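Local structure of phosphoglycerate kinase (Coxiella burnetii, 4NG4) at residues Trp257-Ala260 with Ala261-Val265; Cys245-Glu248 with Trp249-Ala252; Gly380-Leu383 with Glu384-Gly388; Thr231-Ala235 with Gln236-Ile240. The protein catalyses the reversible transfer of a phosphoryl group between ATP and 3-phosphoglycerate in glycolysis, as a monomeric kinase. All coordinates share one frame; numbering follows the deposited sequence.

Contact 1. Residues Trp257-Ala260 with Ala261-Val265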
# COMPACT_ATOMS: atom_id res chain seq x y z
N TRP A 257 -18.52 11.05 12.77
CA TRP A 257 -19.89 10.64 12.46
C TRP A 257 -20.72 11.85 12.06
O TRP A 257 -21.48 11.79 11.10
CB TRP A 257 -20.58 9.90 13.64
CG TRP A 257 -21.89 9.27 13.20
CD1 TRP A 257 -22.07 8.03 12.63
CD2 TRP A 257 -23.18 9.87 13.25
NE1 TRP A 257 -23.39 7.83 12.33
CE2 TRP A 257 -24.10 8.95 12.69
CE3 TRP A 257 -23.65 11.11 13.70
CZ2 TRP A 257 -25.46 9.21 12.60
CZ3 TRP A 257 -25.00 11.37 13.60
CH2 TRP A 257 -25.90 10.42 13.07
N GLU A 258 -20.57 12.93 12.81
CA GLU A 258 -21.36 14.15 12.57
C GLU A 258 -20.96 14.83 11.26
O GLU A 258 -21.82 15.20 10.47
CB GLU A 258 -21.22 15.10 13.75
CG GLU A 258 -21.88 14.57 15.01
CD GLU A 258 -21.67 15.46 16.24
OE1 GLU A 258 -21.03 16.54 16.10
OE2 GLU A 258 -22.15 15.07 17.33
N LYS A 259 -19.66 14.96 11.02
CA LYS A 259 -19.15 15.48 9.75
C LYS A 259 -19.76 14.72 8.58
O LYS A 259 -20.10 15.32 7.56
CB LYS A 259 -17.63 15.32 9.68
CG LYS A 259 -16.79 16.45 10.30
CD LYS A 259 -15.50 15.87 10.90
CE LYS A 259 -14.26 16.69 10.64
NZ LYS A 259 -13.07 15.81 10.73
N ALA A 260 -19.86 13.41 8.73
CA ALA A 260 -20.45 12.57 7.70
C ALA A 260 -21.91 12.94 7.49
O ALA A 260 -22.36 13.08 6.35
CB ALA A 260 -20.31 11.12 8.05
N ALA A 261 -22.62 13.14 8.58
CA ALA A 261 -24.04 13.48 8.51
C ALA A 261 -24.28 14.73 7.66
O ALA A 261 -25.08 14.69 6.73
CB ALA A 261 -24.60 13.65 9.90
N GLU A 262 -23.58 15.82 7.95
CA GLU A 262 -23.83 17.08 7.23
C GLU A 262 -23.27 17.12 5.81
O GLU A 262 -23.65 17.98 5.01
CB GLU A 262 -23.32 18.28 8.02
CG GLU A 262 -21.83 18.44 8.12
CD GLU A 262 -21.45 19.73 8.83
OE1 GLU A 262 -21.64 20.82 8.22
OE2 GLU A 262 -20.96 19.65 9.98
N LYS A 263 -22.38 16.20 5.49
CA LYS A 263 -21.92 16.01 4.12
C LYS A 263 -22.84 15.05 3.38
O LYS A 263 -22.73 14.89 2.18
CB LYS A 263 -20.50 15.46 4.11
CG LYS A 263 -19.45 16.43 4.55
CD LYS A 263 -18.09 15.75 4.59
CE LYS A 263 -16.96 16.75 4.71
NZ LYS A 263 -17.01 17.51 5.99
N ASN A 264 -23.74 14.39 4.10
CA ASN A 264 -24.64 13.40 3.54
C ASN A 264 -23.91 12.19 2.97
O ASN A 264 -24.26 11.65 1.91
CB ASN A 264 -25.55 14.02 2.47
CG ASN A 264 -26.86 13.30 2.35
OD1 ASN A 264 -27.29 12.64 3.30
ND2 ASN A 264 -27.50 13.42 1.19
N VAL A 265 -22.86 11.78 3.67
CA VAL A 265 -22.13 10.58 3.32
C VAL A 265 -22.70 9.45 4.17
O VAL A 265 -22.70 9.53 5.39
CB VAL A 265 -20.65 10.74 3.62
CG1 VAL A 265 -19.95 9.40 3.57
CG2 VAL A 265 -20.01 11.74 2.64

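Contact 2. Residues Cys245-Glu248 with Trp249-Ala252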
# COMPACT_ATOMS: atom_id res chain seq x y z
N CYS A 245 -11.73 -1.61 21.32
CA CYS A 245 -12.11 -0.23 21.08
C CYS A 245 -11.05 0.70 21.62
O CYS A 245 -10.27 0.34 22.51
CB CYS A 245 -13.45 0.10 21.74
SG CYS A 245 -13.38 0.30 23.56
N GLU A 246 -11.02 1.92 21.10
CA GLU A 246 -10.11 2.93 21.59
C GLU A 246 -10.94 4.02 22.21
O GLU A 246 -11.45 4.89 21.50
CB GLU A 246 -9.23 3.47 20.46
CG GLU A 246 -8.13 2.53 20.05
CD GLU A 246 -7.17 3.12 19.03
OE1 GLU A 246 -7.63 3.52 17.94
OE2 GLU A 246 -5.94 3.14 19.31
N ASN A 247 -11.10 3.96 23.54
CA ASN A 247 -11.85 4.96 24.30
C ASN A 247 -11.36 6.37 24.06
O ASN A 247 -12.13 7.32 24.07
CB ASN A 247 -11.75 4.69 25.81
CG ASN A 247 -12.76 3.66 26.31
OD1 ASN A 247 -13.19 2.76 25.58
ND2 ASN A 247 -13.14 3.78 27.56
N GLU A 248 -10.06 6.51 23.86
CA GLU A 248 -9.48 7.85 23.75
C GLU A 248 -9.82 8.56 22.45
O GLU A 248 -9.54 9.75 22.30
CB GLU A 248 -7.97 7.81 24.00
CG GLU A 248 -7.64 8.11 25.47
CD GLU A 248 -6.30 7.60 25.90
OE1 GLU A 248 -5.51 7.20 25.04
OE2 GLU A 248 -6.03 7.61 27.12
N TRP A 249 -10.48 7.83 21.54
CA TRP A 249 -10.85 8.37 20.23
C TRP A 249 -12.37 8.37 20.04
O TRP A 249 -12.85 8.57 18.92
CB TRP A 249 -10.17 7.54 19.13
CG TRP A 249 -8.69 7.76 19.08
CD1 TRP A 249 -7.75 7.17 19.87
CD2 TRP A 249 -7.99 8.64 18.21
NE1 TRP A 249 -6.50 7.64 19.54
CE2 TRP A 249 -6.62 8.54 18.52
CE3 TRP A 249 -8.39 9.50 17.19
CZ2 TRP A 249 -5.66 9.26 17.85
CZ3 TRP A 249 -7.43 10.22 16.53
CH2 TRP A 249 -6.08 10.10 16.85
N LEU A 250 -13.13 8.20 21.12
CA LEU A 250 -14.59 8.23 21.04
C LEU A 250 -15.09 9.61 20.60
O LEU A 250 -15.98 9.72 19.77
CB LEU A 250 -15.22 7.85 22.37
CG LEU A 250 -14.85 6.45 22.88
CD1 LEU A 250 -15.35 6.23 24.33
CD2 LEU A 250 -15.31 5.36 21.91
N ASP A 251 -14.51 10.67 21.16
CA ASP A 251 -14.84 12.03 20.72
C ASP A 251 -14.50 12.24 19.25
O ASP A 251 -15.24 12.92 18.53
CB ASP A 251 -14.09 13.07 21.56
CG ASP A 251 -14.57 13.13 22.99
OD1 ASP A 251 -15.59 12.49 23.31
OD2 ASP A 251 -13.93 13.84 23.79
N ALA A 252 -13.38 11.67 18.81
CA ALA A 252 -12.96 11.78 17.41
C ALA A 252 -13.96 11.07 16.52
O ALA A 252 -14.42 11.62 15.52
CB ALA A 252 -11.58 11.20 17.22

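Contact 3. Residues Gly380-Leu383 with Glu384-Gly388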
# COMPACT_ATOMS: atom_id res chain seq x y z
N GLY A 380 2.54 0.92 3.41
CA GLY A 380 2.52 2.27 3.98
C GLY A 380 2.31 3.39 2.97
O GLY A 380 1.59 4.35 3.24
N ALA A 381 2.97 3.29 1.82
CA ALA A 381 2.84 4.30 0.79
C ALA A 381 1.44 4.25 0.22
O ALA A 381 0.87 5.28 -0.11
CB ALA A 381 3.86 4.10 -0.30
N PHE A 382 0.86 3.06 0.12
CA PHE A 382 -0.54 2.92 -0.30
C PHE A 382 -1.43 3.75 0.62
O PHE A 382 -2.24 4.55 0.15
CB PHE A 382 -0.97 1.45 -0.28
CG PHE A 382 -2.45 1.25 -0.41
CD1 PHE A 382 -3.05 1.20 -1.67
CD2 PHE A 382 -3.25 1.12 0.71
CE1 PHE A 382 -4.42 1.02 -1.80
CE2 PHE A 382 -4.63 0.95 0.60
CZ PHE A 382 -5.21 0.90 -0.66
N LEU A 383 -1.26 3.56 1.92
CA LEU A 383 -2.07 4.22 2.95
C LEU A 383 -1.85 5.73 2.96
O LEU A 383 -2.81 6.47 2.86
CB LEU A 383 -1.80 3.62 4.34
CG LEU A 383 -2.32 2.17 4.50
CD1 LEU A 383 -1.64 1.35 5.64
CD2 LEU A 383 -3.85 2.17 4.65
N GLU A 384 -0.59 6.19 3.06
CA GLU A 384 -0.31 7.65 3.06
C GLU A 384 -0.86 8.41 1.84
O GLU A 384 -1.19 9.60 1.96
CB GLU A 384 1.20 7.93 3.22
CG GLU A 384 1.72 7.58 4.62
CD GLU A 384 3.06 8.21 4.97
OE1 GLU A 384 3.76 8.71 4.06
OE2 GLU A 384 3.39 8.20 6.17
N PHE A 385 -0.96 7.74 0.70
CA PHE A 385 -1.46 8.37 -0.53
C PHE A 385 -2.95 8.62 -0.41
O PHE A 385 -3.43 9.72 -0.70
CB PHE A 385 -1.15 7.52 -1.77
CG PHE A 385 -1.43 8.22 -3.06
CD1 PHE A 385 -0.47 9.05 -3.62
CD2 PHE A 385 -2.64 8.06 -3.70
CE1 PHE A 385 -0.72 9.71 -4.81
CE2 PHE A 385 -2.89 8.71 -4.89
CZ PHE A 385 -1.93 9.53 -5.44
N LEU A 386 -3.68 7.60 0.03
CA LEU A 386 -5.11 7.74 0.26
C LEU A 386 -5.44 8.72 1.41
O LEU A 386 -6.54 9.27 1.45
CB LEU A 386 -5.73 6.37 0.56
CG LEU A 386 -5.67 5.30 -0.54
CD1 LEU A 386 -6.42 4.05 -0.10
CD2 LEU A 386 -6.22 5.83 -1.85
N GLU A 387 -4.49 8.91 2.33
CA GLU A 387 -4.59 9.96 3.34
C GLU A 387 -4.52 11.35 2.71
O GLU A 387 -5.01 12.32 3.30
CB GLU A 387 -3.46 9.84 4.37
CG GLU A 387 -3.55 8.61 5.24
CD GLU A 387 -2.55 8.61 6.39
OE1 GLU A 387 -1.39 9.04 6.23
OE2 GLU A 387 -2.93 8.15 7.49
N GLY A 388 -3.89 11.45 1.53
CA GLY A 388 -3.80 12.69 0.76
C GLY A 388 -2.51 13.43 1.01
O GLY A 388 -2.42 14.63 0.77

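Contact 4. Residues Thr231-Ala235 with Gln236-Ile240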
# COMPACT_ATOMS: atom_id res chain seq x y z
N THR A 231 -15.35 1.05 17.90
CA THR A 231 -15.18 2.40 18.47
C THR A 231 -16.36 3.29 18.10
O THR A 231 -16.86 4.03 18.94
CB THR A 231 -13.85 3.09 18.01
OG1 THR A 231 -12.72 2.28 18.34
CG2 THR A 231 -13.69 4.43 18.69
N PHE A 232 -16.81 3.23 16.85
CA PHE A 232 -17.89 4.10 16.39
C PHE A 232 -19.22 3.77 17.07
O PHE A 232 -19.95 4.67 17.53
CB PHE A 232 -18.04 4.04 14.87
CG PHE A 232 -17.13 4.98 14.13
CD1 PHE A 232 -17.53 6.27 13.86
CD2 PHE A 232 -15.90 4.56 13.69
CE1 PHE A 232 -16.71 7.14 13.18
CE2 PHE A 232 -15.07 5.41 13.02
CZ PHE A 232 -15.48 6.72 12.76
N LEU A 233 -19.52 2.48 17.14
CA LEU A 233 -20.69 1.99 17.84
C LEU A 233 -20.73 2.45 19.32
O LEU A 233 -21.81 2.65 19.89
CB LEU A 233 -20.71 0.46 17.78
CG LEU A 233 -21.00 -0.30 16.46
CD1 LEU A 233 -20.99 -1.81 16.69
CD2 LEU A 233 -22.34 0.11 15.87
N LYS A 234 -19.57 2.61 19.94
CA LYS A 234 -19.50 3.01 21.34
C LYS A 234 -19.59 4.54 21.48
O LYS A 234 -20.16 5.06 22.46
CB LYS A 234 -18.21 2.46 21.96
CG LYS A 234 -18.00 2.81 23.43
CD LYS A 234 -17.23 1.70 24.08
CE LYS A 234 -16.50 2.13 25.32
NZ LYS A 234 -15.69 0.92 25.75
N ALA A 235 -19.05 5.27 20.50
CA ALA A 235 -19.28 6.72 20.39
C ALA A 235 -20.75 7.04 20.26
O ALA A 235 -21.18 8.06 20.75
CB ALA A 235 -18.51 7.31 19.22
N GLN A 236 -21.50 6.17 19.60
CA GLN A 236 -22.96 6.33 19.46
C GLN A 236 -23.76 5.95 20.71
O GLN A 236 -24.95 6.21 20.79
CB GLN A 236 -23.48 5.52 18.26
CG GLN A 236 -23.09 6.13 16.92
CD GLN A 236 -24.13 5.87 15.86
OE1 GLN A 236 -24.85 4.86 15.87
NE2 GLN A 236 -24.22 6.79 14.93
N GLY A 237 -23.11 5.31 21.67
CA GLY A 237 -23.75 5.00 22.94
C GLY A 237 -24.21 3.56 23.10
O GLY A 237 -24.90 3.24 24.06
N TYR A 238 -23.85 2.69 22.16
CA TYR A 238 -24.13 1.26 22.30
C TYR A 238 -23.20 0.66 23.34
O TYR A 238 -22.13 1.22 23.61
CB TYR A 238 -23.98 0.52 20.96
CG TYR A 238 -24.91 0.98 19.86
CD1 TYR A 238 -26.23 0.57 19.80
CD2 TYR A 238 -24.45 1.83 18.86
CE1 TYR A 238 -27.07 0.99 18.78
CE2 TYR A 238 -25.27 2.25 17.83
CZ TYR A 238 -26.58 1.84 17.79
OH TYR A 238 -27.39 2.28 16.75
N SER A 239 -23.62 -0.46 23.92
CA SER A 239 -22.79 -1.28 24.79
C SER A 239 -22.13 -2.39 23.97
O SER A 239 -22.79 -3.05 23.18
CB SER A 239 -23.65 -1.90 25.90
OG SER A 239 -24.23 -0.89 26.71
N ILE A 240 -20.82 -2.59 24.15
CA ILE A 240 -20.12 -3.63 23.41
C ILE A 240 -19.18 -4.50 24.26
O ILE A 240 -18.27 -5.13 23.74
CB ILE A 240 -19.37 -3.02 22.21
CG1 ILE A 240 -18.19 -2.16 22.66
CG2 ILE A 240 -20.32 -2.19 21.37
CD1 ILE A 240 -17.54 -1.41 21.53

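Contact 1. Residues Trp257-Ala260 with Ala261-Val265
The W257 indole is approached obliquely by the A261 methyl, CB lying 4.4 Å from CZ3 on the six-membered ring. With CG anti to the backbone N (chi1 -170°), the indole swings along the helix towards its C-terminal end and meets the residue one turn on. Beneath this loose apolar touch runs ordinary helical bonding: A261 N donates to W257 O, and E262 N to E258 O. K263 N follows with a bond to K259 O at 3.2 Å. The aliphatic part of K263 then lies alongside that same oxygen, with CG 3.3 Å from K259 O. The helix ends in a Schellman motif, a good example of how one residue of positive phi stops a helix. At N264 phi is 63°, and the chain turns back so that V265 N donates to A260 O at 3.0 Å while N264 N donates to A261 O. The reversal brings the V265 side chain to the buried A260 methyl, CB to CB 4.5 Å, and both face neighbours in the fold: A260 packs on L216 of helix 209-216 and V265 on V219. K259 and K263 carry like charges one turn apart, their NZ atoms separated by 6.4 Å; K259 NZ also has a long, weak ion pair with E213, which may partly balance the two nearby positive charges.

Contact 2. Residues Cys245-Glu248 with Trp249-Ala252
Two backbone hydrogen bonds join E246 and N247 to the residues that begin helix 250-263. W249 N donates to E246 O at 3.1 Å and L250 N to N247 O at 3.2 Å, each linking residues three apart, as in 3-10 turns. Both donors sit well above the plane of the carbonyl they use, in contrast to the straighter approach usual within an alpha-helix. W249 occupies the N-cap position, so this short 3-10 segment leads directly into the alpha-helix.

In van der Waals contact, the L250 isobutyl group folds back over N247, with CG 3.1 Å from N247 O and CD1 4.2 Å from N247 CG, the two side chains running side by side. E246 and W249 form a second side-by-side pairing, also pointing the same way. The carboxylate and indole planes are only 18° apart, and E246 CB lies 4.0 Å from W249 CD1, obliquely to the ring.

Polar side-chain ends find their partners outside the turn. E246 OE2 is hydrogen-bonded to S206 OG, while N247 OD1 accepts from K234 NZ. The backbone N of E246 is separately bonded to T231 OG1. The W249 side chain also packs on V205 and S206.

Chemically, then, the carboxylate of E246 is held from its far end by S206 while the indole runs beside its stem, which probably limits its rotation. The E246 side chain lies about 10 Å from the bound ADP, which is consistent with the turn tying the helix start to the 204-206 loop near K208, predicted to bind ATP.

Contact 3. Residues Gly380-Leu383 with Glu384-Gly388
F382 and L386 meet one turn apart, their side chains crossing obliquely: L386 CG stands over one face of the phenyl ring, and CD1 comes to 3.4 Å from F382 CZ. A chi1 of 168° sets the F382 ring on the side of its own carbonyl carbon, away from N, and so directs it along the helix towards L386. On other sides of the helix the acidic stems run beside backbone carbonyls, E384 CG lying 3.5 Å from G380 O and E387 CG 3.3 Å from L383 O. Backbone bonds fix the spacing. E384 N donates almost straight to G380 O (2.9 Å, 179°), F385 N to A381 O and E387 N to L383 O, whereas the L386 N to F382 O bond is weak at 3.4 Å.

Further out, helix 176-190 backs the aromatic side, L185 touching both F382 and F385 and L189 touching L386. L383 and L386 lie against L211 of helix 209-216, and strand 319-323 adds N323 and V321. L386 O accepts a hydrogen bond from N214 ND2.

G388 ends the helix in a Schellman motif, its positive phi suiting glycine and its N bonded to F385 O at 2.9 Å. As expected of the interdomain region of a bilobal phosphoglycerate kinase, the helix lies between the bound ADP, about 5 Å from the L383 side chain, and the predicted substrate residue R157, with which E384 has a long, weak ion pair.

Contact 4. Residues Thr231-Ala235 with Gln236-Ile240
A Schellman motif closes helix 227-235, and the contact between L233 and Y238 is its hydrophobic part. G237, with phi of 102°, reverses the chain; Y238 N then donates to L233 O at 3.1 Å, in the carbonyl plane, while G237 N reaches K234 O from well above that carbonyl's plane. Just before them, Q236 N completes the last regular turn by bonding to F232 O at 3.0 Å. L233 O also lies at the edge of the Y238 ring, 3.0 Å from CD2. L233 CD2 lies off the plane of the ring near that side, 4.0 Å from Y238 CD2, the two side chains at an oblique angle, and both pack on I290.

Further along the loop, I240 turns back towards K234. Its CD1 lies 4.0 Å from both CB and CD of the lysine, and the two side chains cross at about a right angle. Leaving the backbone opposite N (chi1 180°), the lysine chain runs past I240 to a hydrogen bond between NZ and N247 OD1.

The lysine thus plays two parts: its aliphatic stem offers I240 an apolar surface, while its ammonium group is satisfied by the neighbouring loop. L233 O takes the N-H of Y238 and lies beside the ring edge.

How the contacts relate
From the N terminus the order is contact 4, contact 2, contact 1 and contact 3. Each joins directly consecutive residues and so closes no more than a turn; all four stand in series, and none nests or crosses. Contact 4 ends helix 227-235, which follows strand 221-226 at the edge of the parallel sheet that also holds 196-202 and 319-323. Contact 2 starts helix 250-263 and touches contact 4, the centres being about 10 Å apart, so the end of one helix is bound to the beginning of the next. Contact 1 ends that second helix, where W257 comes up against Q236. Contact 3 stands apart, about 22 Å from contact 2 between centres, on helix 380-387 near the bound ADP and the predicted substrate site.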